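PDB 2AVT: DNA polymerase III beta subunit from Streptococcus pyogenes, which probably forms a ring-shaped dimer that encircles DNA and slides along it, tethering the replicative polymerase to its template. Local coordinates for residues A[275-280]-A[311-316]; A[291-294]-A[299-302]. One frame throughout, in Å; residues are numbered along the deposited sequence.

Contact 1 (A[275-280]-A[311-316]); sequences MERAFL and VNEDLD
Arg277, on helix 268-282, reaches across to Glu313 of strand 309-314, the outermost of its sheet within this chain, in a buried pairing held by charge alone. OE2 of Glu313 lies well out of the guanidinium plane, 3.5 Å from NH1 of Arg277, and no N-H points at it; the two flat groups stand 80° apart. The closest approach is made by carbon: CD of Arg277 comes within 3.4 Å of OE1 of Glu313. CG of Glu313 lies opposite its backbone N (chi1 -172°) and the chain runs on extended, which carries the carboxylate toward the helix. OE1 is gripped from outside, by a hydrogen bond to Ser111 of the second subunit. Here the helix packs against a sheet of the C-terminal domain, and residues 311-313 pair antiparallel with a strand of the second subunit, so that the sheet continues through the dimer interface of the ring expected for DNA polymerase III beta subunits. Next to the ion pair the packing is apolar: Met275, bent at chi2 and chi3, swings its CE back to 4.1 Å from CD1 of Leu315, the two side chains crossing at about a right angle. The contact is looser at Val311, whose CG2 only approaches O of Arg277, at 4.4 Å. Asn312 and Asp314, on the strand's other face, and Asp316 in the loop beyond it are exposed and leave the helix untouched.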
ATOM      1  N   MET A 275      -7.198 -24.343   2.459  1.00 43.24           N
ATOM      2  CA  MET A 275      -7.716 -23.936   1.164  1.00 43.06           C
ATOM      3  C   MET A 275      -6.866 -22.851   0.507  1.00 44.05           C
ATOM      4  O   MET A 275      -6.823 -22.753  -0.721  1.00 43.36           O
ATOM      5  CB  MET A 275      -9.154 -23.442   1.307  1.00 43.58           C
ATOM      6  CG  MET A 275     -10.123 -24.511   1.770  1.00 44.61           C
ATOM      7  SD  MET A 275     -10.123 -25.938   0.673  1.00 46.06           S
ATOM      8  CE  MET A 275      -9.041 -27.044   1.568  1.00 40.78           C
ATOM      9  N   GLU A 276      -6.204 -22.029   1.313  1.00 43.61           N
ATOM     10  CA  GLU A 276      -5.360 -20.977   0.754  1.00 44.73           C
ATOM     11  C   GLU A 276      -4.171 -21.620   0.030  1.00 45.12           C
ATOM     12  O   GLU A 276      -3.742 -21.136  -1.016  1.00 47.17           O
ATOM     13  CB  GLU A 276      -4.897 -20.015   1.861  1.00 43.16           C
ATOM     14  CG  GLU A 276      -6.053 -19.202   2.453  1.00 43.04           C
ATOM     15  CD  GLU A 276      -5.652 -18.323   3.629  1.00 41.96           C
ATOM     16  OE1 GLU A 276      -4.776 -18.734   4.413  1.00 41.74           O
ATOM     17  OE2 GLU A 276      -6.236 -17.229   3.781  1.00 41.65           O
ATOM     18  N   ARG A 277      -3.659 -22.722   0.575  1.00 44.90           N
ATOM     19  CA  ARG A 277      -2.548 -23.428  -0.052  1.00 45.38           C
ATOM     20  C   ARG A 277      -3.042 -24.085  -1.332  1.00 47.15           C
ATOM     21  O   ARG A 277      -2.329 -24.138  -2.335  1.00 47.17           O
ATOM     22  CB  ARG A 277      -2.004 -24.520   0.860  1.00 43.39           C
ATOM     23  CG  ARG A 277      -1.435 -24.042   2.160  1.00 42.03           C
ATOM     24  CD  ARG A 277      -0.848 -25.216   2.912  1.00 44.69           C
ATOM     25  NE  ARG A 277      -0.636 -24.886   4.313  1.00 49.81           N
ATOM     26  CZ  ARG A 277      -1.608 -24.801   5.212  1.00 49.31           C
ATOM     27  NH1 ARG A 277      -2.862 -25.037   4.860  1.00 51.94           N
ATOM     28  NH2 ARG A 277      -1.328 -24.447   6.456  1.00 51.93           N
ATOM     29  N   ALA A 278      -4.264 -24.601  -1.282  1.00 47.31           N
ATOM     30  CA  ALA A 278      -4.857 -25.256  -2.435  1.00 48.70           C
ATOM     31  C   ALA A 278      -4.977 -24.257  -3.574  1.00 49.37           C
ATOM     32  O   ALA A 278      -4.798 -24.605  -4.740  1.00 49.93           O
ATOM     33  CB  ALA A 278      -6.232 -25.809  -2.074  1.00 48.20           C
ATOM     34  N   PHE A 279      -5.276 -23.009  -3.226  1.00 50.41           N
ATOM     35  CA  PHE A 279      -5.425 -21.954  -4.218  1.00 49.78           C
ATOM     36  C   PHE A 279      -4.095 -21.615  -4.887  1.00 49.83           C
ATOM     37  O   PHE A 279      -4.051 -21.345  -6.085  1.00 50.50           O
ATOM     38  CB  PHE A 279      -6.010 -20.695  -3.574  1.00 49.65           C
ATOM     39  CG  PHE A 279      -6.234 -19.569  -4.542  1.00 49.50           C
ATOM     40  CD1 PHE A 279      -7.079 -19.732  -5.628  1.00 50.83           C
ATOM     41  CD2 PHE A 279      -5.592 -18.355  -4.374  1.00 50.49           C
ATOM     42  CE1 PHE A 279      -7.281 -18.702  -6.530  1.00 52.56           C
ATOM     43  CE2 PHE A 279      -5.787 -17.320  -5.268  1.00 50.95           C
ATOM     44  CZ  PHE A 279      -6.634 -17.491  -6.350  1.00 52.32           C
ATOM     45  N   LEU A 280      -3.012 -21.631  -4.116  1.00 49.11           N
ATOM     46  CA  LEU A 280      -1.694 -21.316  -4.661  1.00 50.49           C
ATOM     47  C   LEU A 280      -1.281 -22.237  -5.806  1.00 51.41           C
ATOM     48  O   LEU A 280      -0.370 -21.913  -6.571  1.00 52.64           O
ATOM     49  CB  LEU A 280      -0.630 -21.362  -3.559  1.00 47.71           C
ATOM     50  CG  LEU A 280      -0.683 -20.205  -2.557  1.00 48.28           C
ATOM     51  CD1 LEU A 280       0.395 -20.383  -1.499  1.00 44.79           C
ATOM     52  CD2 LEU A 280      -0.504 -18.882  -3.295  1.00 46.37           C
ATOM     53  N   VAL A 311      -0.873 -30.904  -4.763  1.00 56.07           N
ATOM     54  CA  VAL A 311      -1.234 -30.696  -3.365  1.00 56.15           C
ATOM     55  C   VAL A 311      -1.981 -31.897  -2.789  1.00 56.28           C
ATOM     56  O   VAL A 311      -3.023 -32.301  -3.308  1.00 55.93           O
ATOM     57  CB  VAL A 311      -2.147 -29.465  -3.179  1.00 55.62           C
ATOM     58  CG1 VAL A 311      -2.448 -29.270  -1.705  1.00 56.88           C
ATOM     59  CG2 VAL A 311      -1.488 -28.230  -3.742  1.00 56.71           C
ATOM     60  N   ASN A 312      -1.431 -32.453  -1.713  1.00 56.19           N
ATOM     61  CA  ASN A 312      -2.011 -33.591  -1.005  1.00 56.09           C
ATOM     62  C   ASN A 312      -2.000 -33.205   0.471  1.00 55.62           C
ATOM     63  O   ASN A 312      -0.949 -33.214   1.116  1.00 55.26           O
ATOM     64  CB  ASN A 312      -1.164 -34.849  -1.227  1.00 57.35           C
ATOM     65  CG  ASN A 312      -1.551 -35.994  -0.296  1.00 60.31           C
ATOM     66  OD1 ASN A 312      -1.423 -35.890   0.928  1.00 61.45           O
ATOM     67  ND2 ASN A 312      -2.024 -37.093  -0.875  1.00 61.12           N
ATOM     68  N   GLU A 313      -3.166 -32.868   1.011  1.00 54.83           N
ATOM     69  CA  GLU A 313      -3.232 -32.448   2.403  1.00 55.36           C
ATOM     70  C   GLU A 313      -4.379 -33.039   3.223  1.00 54.94           C
ATOM     71  O   GLU A 313      -5.547 -32.917   2.856  1.00 54.65           O
ATOM     72  CB  GLU A 313      -3.307 -30.921   2.459  1.00 55.01           C
ATOM     73  CG  GLU A 313      -3.177 -30.333   3.849  1.00 55.90           C
ATOM     74  CD  GLU A 313      -3.339 -28.826   3.853  1.00 57.44           C
ATOM     75  OE1 GLU A 313      -2.649 -28.146   3.061  1.00 57.43           O
ATOM     76  OE2 GLU A 313      -4.155 -28.319   4.649  1.00 58.43           O
ATOM     77  N   ASP A 314      -4.027 -33.667   4.341  1.00 55.42           N
ATOM     78  CA  ASP A 314      -5.004 -34.258   5.257  1.00 55.65           C
ATOM     79  C   ASP A 314      -5.645 -33.122   6.056  1.00 55.38           C
ATOM     80  O   ASP A 314      -4.940 -32.302   6.638  1.00 54.58           O
ATOM     81  CB  ASP A 314      -4.313 -35.220   6.230  1.00 56.65           C
ATOM     82  CG  ASP A 314      -3.744 -36.450   5.543  1.00 58.43           C
ATOM     83  OD1 ASP A 314      -3.016 -36.290   4.538  1.00 59.52           O
ATOM     84  OD2 ASP A 314      -4.012 -37.573   6.017  1.00 58.31           O
ATOM     85  N   LEU A 315      -6.974 -33.079   6.090  1.00 54.77           N
ATOM     86  CA  LEU A 315      -7.674 -32.031   6.823  1.00 54.53           C
ATOM     87  C   LEU A 315      -8.182 -32.486   8.190  1.00 55.72           C
ATOM     88  O   LEU A 315      -8.884 -33.488   8.303  1.00 55.87           O
ATOM     89  CB  LEU A 315      -8.853 -31.506   6.000  1.00 53.35           C
ATOM     90  CG  LEU A 315      -8.497 -30.820   4.681  1.00 53.64           C
ATOM     91  CD1 LEU A 315      -9.761 -30.340   3.982  1.00 52.99           C
ATOM     92  CD2 LEU A 315      -7.567 -29.660   4.959  1.00 52.33           C
ATOM     93  N   ASP A 316      -7.815 -31.740   9.228  1.00 56.66           N
ATOM     94  CA  ASP A 316      -8.253 -32.044  10.587  1.00 57.17           C
ATOM     95  C   ASP A 316      -9.722 -31.631  10.686  1.00 56.29           C
ATOM     96  O   ASP A 316     -10.117 -30.605  10.133  1.00 55.36           O
ATOM     97  CB  ASP A 316      -7.409 -31.255  11.594  1.00 59.10           C
ATOM     98  CG  ASP A 316      -7.752 -31.585  13.037  1.00 61.71           C
ATOM     99  OD1 ASP A 316      -8.717 -32.346  13.272  1.00 63.69           O
ATOM    100  OD2 ASP A 316      -7.055 -31.079  13.942  1.00 62.53           O
TER

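Contact 2 (A[291-294]-A[299-302]); sequences KLEI and ISAH
Residues 291-294 and 299-302 are the facing arms of an antiparallel beta hairpin in the middle of a four-stranded sheet of the C-terminal domain. Their axes run 4.8 Å apart at 162°. Lys291 with His302 and Glu293 with Ser300 are the hydrogen-bonded pairs: N of Glu293 meets O of Ser300 at 3.0 Å in a nearly straight bond (176°), whereas in the Lys291-His302 pair the bond from N of His302 to O of Lys291 is weak. On the face bearing these four residues, the carboxylate of Glu293 lies obliquely against the imidazole of His302, their planes 36° apart, with OE2 of Glu293 3.0 Å from CD2 of the ring. NE2 of His302 shares a 2.6 Å hydrogen bond with OG of Ser300, two places back on its own strand, which helps fix the ring's rotation. The extended Lys291 chain leads outward, its NZ making a long ion pair with Glu293. The hairpin, flanked by strands 309-314 and 325-329, lies in the last of the three related domains of the DNA polymerase III beta subunit. The opposite face is apolar and buried. CD1 of Ile299, brought round by its bent chi2, presses on CG2 of Ile294 at a tight 3.3 Å, and CD1 of Leu292 lies 4.2 Å from CG2 of Ile299. Phe350 of strand 345-350 touches both Leu292 and Ile294.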
ATOM      1  N   LYS A 291      -9.923 -30.769  -4.818  1.00 52.83           N
ATOM      2  CA  LYS A 291     -10.691 -32.004  -4.715  1.00 52.22           C
ATOM      3  C   LYS A 291     -10.802 -32.449  -3.265  1.00 51.80           C
ATOM      4  O   LYS A 291      -9.803 -32.775  -2.627  1.00 51.70           O
ATOM      5  CB  LYS A 291     -10.016 -33.095  -5.544  1.00 53.51           C
ATOM      6  CG  LYS A 291     -10.721 -34.436  -5.566  1.00 55.45           C
ATOM      7  CD  LYS A 291      -9.950 -35.391  -6.467  1.00 57.42           C
ATOM      8  CE  LYS A 291     -10.596 -36.759  -6.551  1.00 59.54           C
ATOM      9  NZ  LYS A 291      -9.796 -37.668  -7.424  1.00 59.58           N
ATOM     10  N   LEU A 292     -12.023 -32.465  -2.748  1.00 51.85           N
ATOM     11  CA  LEU A 292     -12.245 -32.864  -1.368  1.00 52.11           C
ATOM     12  C   LEU A 292     -12.706 -34.317  -1.316  1.00 51.72           C
ATOM     13  O   LEU A 292     -13.737 -34.668  -1.887  1.00 50.85           O
ATOM     14  CB  LEU A 292     -13.295 -31.949  -0.733  1.00 52.20           C
ATOM     15  CG  LEU A 292     -13.308 -31.828   0.792  1.00 52.49           C
ATOM     16  CD1 LEU A 292     -11.947 -31.377   1.282  1.00 52.04           C
ATOM     17  CD2 LEU A 292     -14.378 -30.830   1.212  1.00 51.73           C
ATOM     18  N   GLU A 293     -11.924 -35.152  -0.638  1.00 52.37           N
ATOM     19  CA  GLU A 293     -12.237 -36.572  -0.499  1.00 53.03           C
ATOM     20  C   GLU A 293     -12.663 -36.892   0.928  1.00 53.85           C
ATOM     21  O   GLU A 293     -11.845 -36.915   1.850  1.00 54.23           O
ATOM     22  CB  GLU A 293     -11.025 -37.420  -0.896  1.00 53.35           C
ATOM     23  CG  GLU A 293     -10.873 -37.594  -2.406  1.00 54.18           C
ATOM     24  CD  GLU A 293      -9.506 -38.114  -2.819  1.00 54.30           C
ATOM     25  OE1 GLU A 293      -8.940 -38.963  -2.098  1.00 54.11           O
ATOM     26  OE2 GLU A 293      -9.001 -37.677  -3.876  1.00 55.81           O
ATOM     27  N   ILE A 294     -13.958 -37.145   1.094  1.00 53.91           N
ATOM     28  CA  ILE A 294     -14.533 -37.446   2.396  1.00 54.35           C
ATOM     29  C   ILE A 294     -14.869 -38.923   2.566  1.00 55.70           C
ATOM     30  O   ILE A 294     -15.690 -39.474   1.832  1.00 54.97           O
ATOM     31  CB  ILE A 294     -15.825 -36.636   2.620  1.00 52.88           C
ATOM     32  CG1 ILE A 294     -15.517 -35.139   2.579  1.00 51.46           C
ATOM     33  CG2 ILE A 294     -16.449 -37.007   3.951  1.00 52.09           C
ATOM     34  CD1 ILE A 294     -16.748 -34.273   2.652  1.00 50.66           C
ATOM     35  N   ILE A 299     -10.437 -37.096   5.828  1.00 65.25           N
ATOM     36  CA  ILE A 299     -10.783 -36.000   4.932  1.00 63.42           C
ATOM     37  C   ILE A 299      -9.478 -35.425   4.385  1.00 61.16           C
ATOM     38  O   ILE A 299      -8.553 -35.140   5.147  1.00 60.00           O
ATOM     39  CB  ILE A 299     -11.552 -34.896   5.679  1.00 64.36           C
ATOM     40  CG1 ILE A 299     -12.711 -35.516   6.461  1.00 65.62           C
ATOM     41  CG2 ILE A 299     -12.089 -33.873   4.689  1.00 64.48           C
ATOM     42  CD1 ILE A 299     -13.646 -36.334   5.605  1.00 66.50           C
ATOM     43  N   SER A 300      -9.400 -35.264   3.067  1.00 58.10           N
ATOM     44  CA  SER A 300      -8.188 -34.739   2.452  1.00 55.99           C
ATOM     45  C   SER A 300      -8.452 -33.833   1.254  1.00 54.48           C
ATOM     46  O   SER A 300      -9.444 -33.992   0.545  1.00 54.39           O
ATOM     47  CB  SER A 300      -7.284 -35.899   2.028  1.00 55.63           C
ATOM     48  OG  SER A 300      -7.939 -36.729   1.084  1.00 55.53           O
ATOM     49  N   ALA A 301      -7.552 -32.878   1.045  1.00 53.67           N
ATOM     50  CA  ALA A 301      -7.650 -31.933  -0.062  1.00 52.98           C
ATOM     51  C   ALA A 301      -6.600 -32.293  -1.105  1.00 52.16           C
ATOM     52  O   ALA A 301      -5.491 -32.701  -0.770  1.00 50.63           O
ATOM     53  CB  ALA A 301      -7.428 -30.511   0.435  1.00 52.43           C
ATOM     54  N   HIS A 302      -6.949 -32.133  -2.375  1.00 52.79           N
ATOM     55  CA  HIS A 302      -6.033 -32.477  -3.445  1.00 52.38           C
ATOM     56  C   HIS A 302      -6.115 -31.519  -4.622  1.00 52.21           C
ATOM     57  O   HIS A 302      -7.197 -31.106  -5.044  1.00 51.78           O
ATOM     58  CB  HIS A 302      -6.327 -33.898  -3.930  1.00 54.02           C
ATOM     59  CG  HIS A 302      -6.441 -34.899  -2.824  1.00 55.83           C
ATOM     60  ND1 HIS A 302      -5.365 -35.287  -2.055  1.00 57.02           N
ATOM     61  CD2 HIS A 302      -7.513 -35.560  -2.329  1.00 55.62           C
ATOM     62  CE1 HIS A 302      -5.770 -36.144  -1.135  1.00 56.46           C
ATOM     63  NE2 HIS A 302      -7.070 -36.326  -1.280  1.00 56.08           N
TER

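How the contacts relate
After the N-terminal and central domains the chain enters helix 268-282, whose residues 275-280 open contact 1, then strand 290-295, turns, and returns along strand 298-305, so that contact 2 closes a short hairpin loop. Strand 309-314 follows directly and comes back to the helix, closing the larger loop of contact 1 around contact 2, which is thus nested inside it. The centres lie about 9 Å apart, and strands 298-305 and 309-314 are neighbours in one sheet: N of Ala301 probably hydrogen-bonds to O of Glu313, and CD1 of Leu315 packs on CD1 of Leu292. Together they tie helix, hairpin and interface strand into one unit of the C-terminal domain.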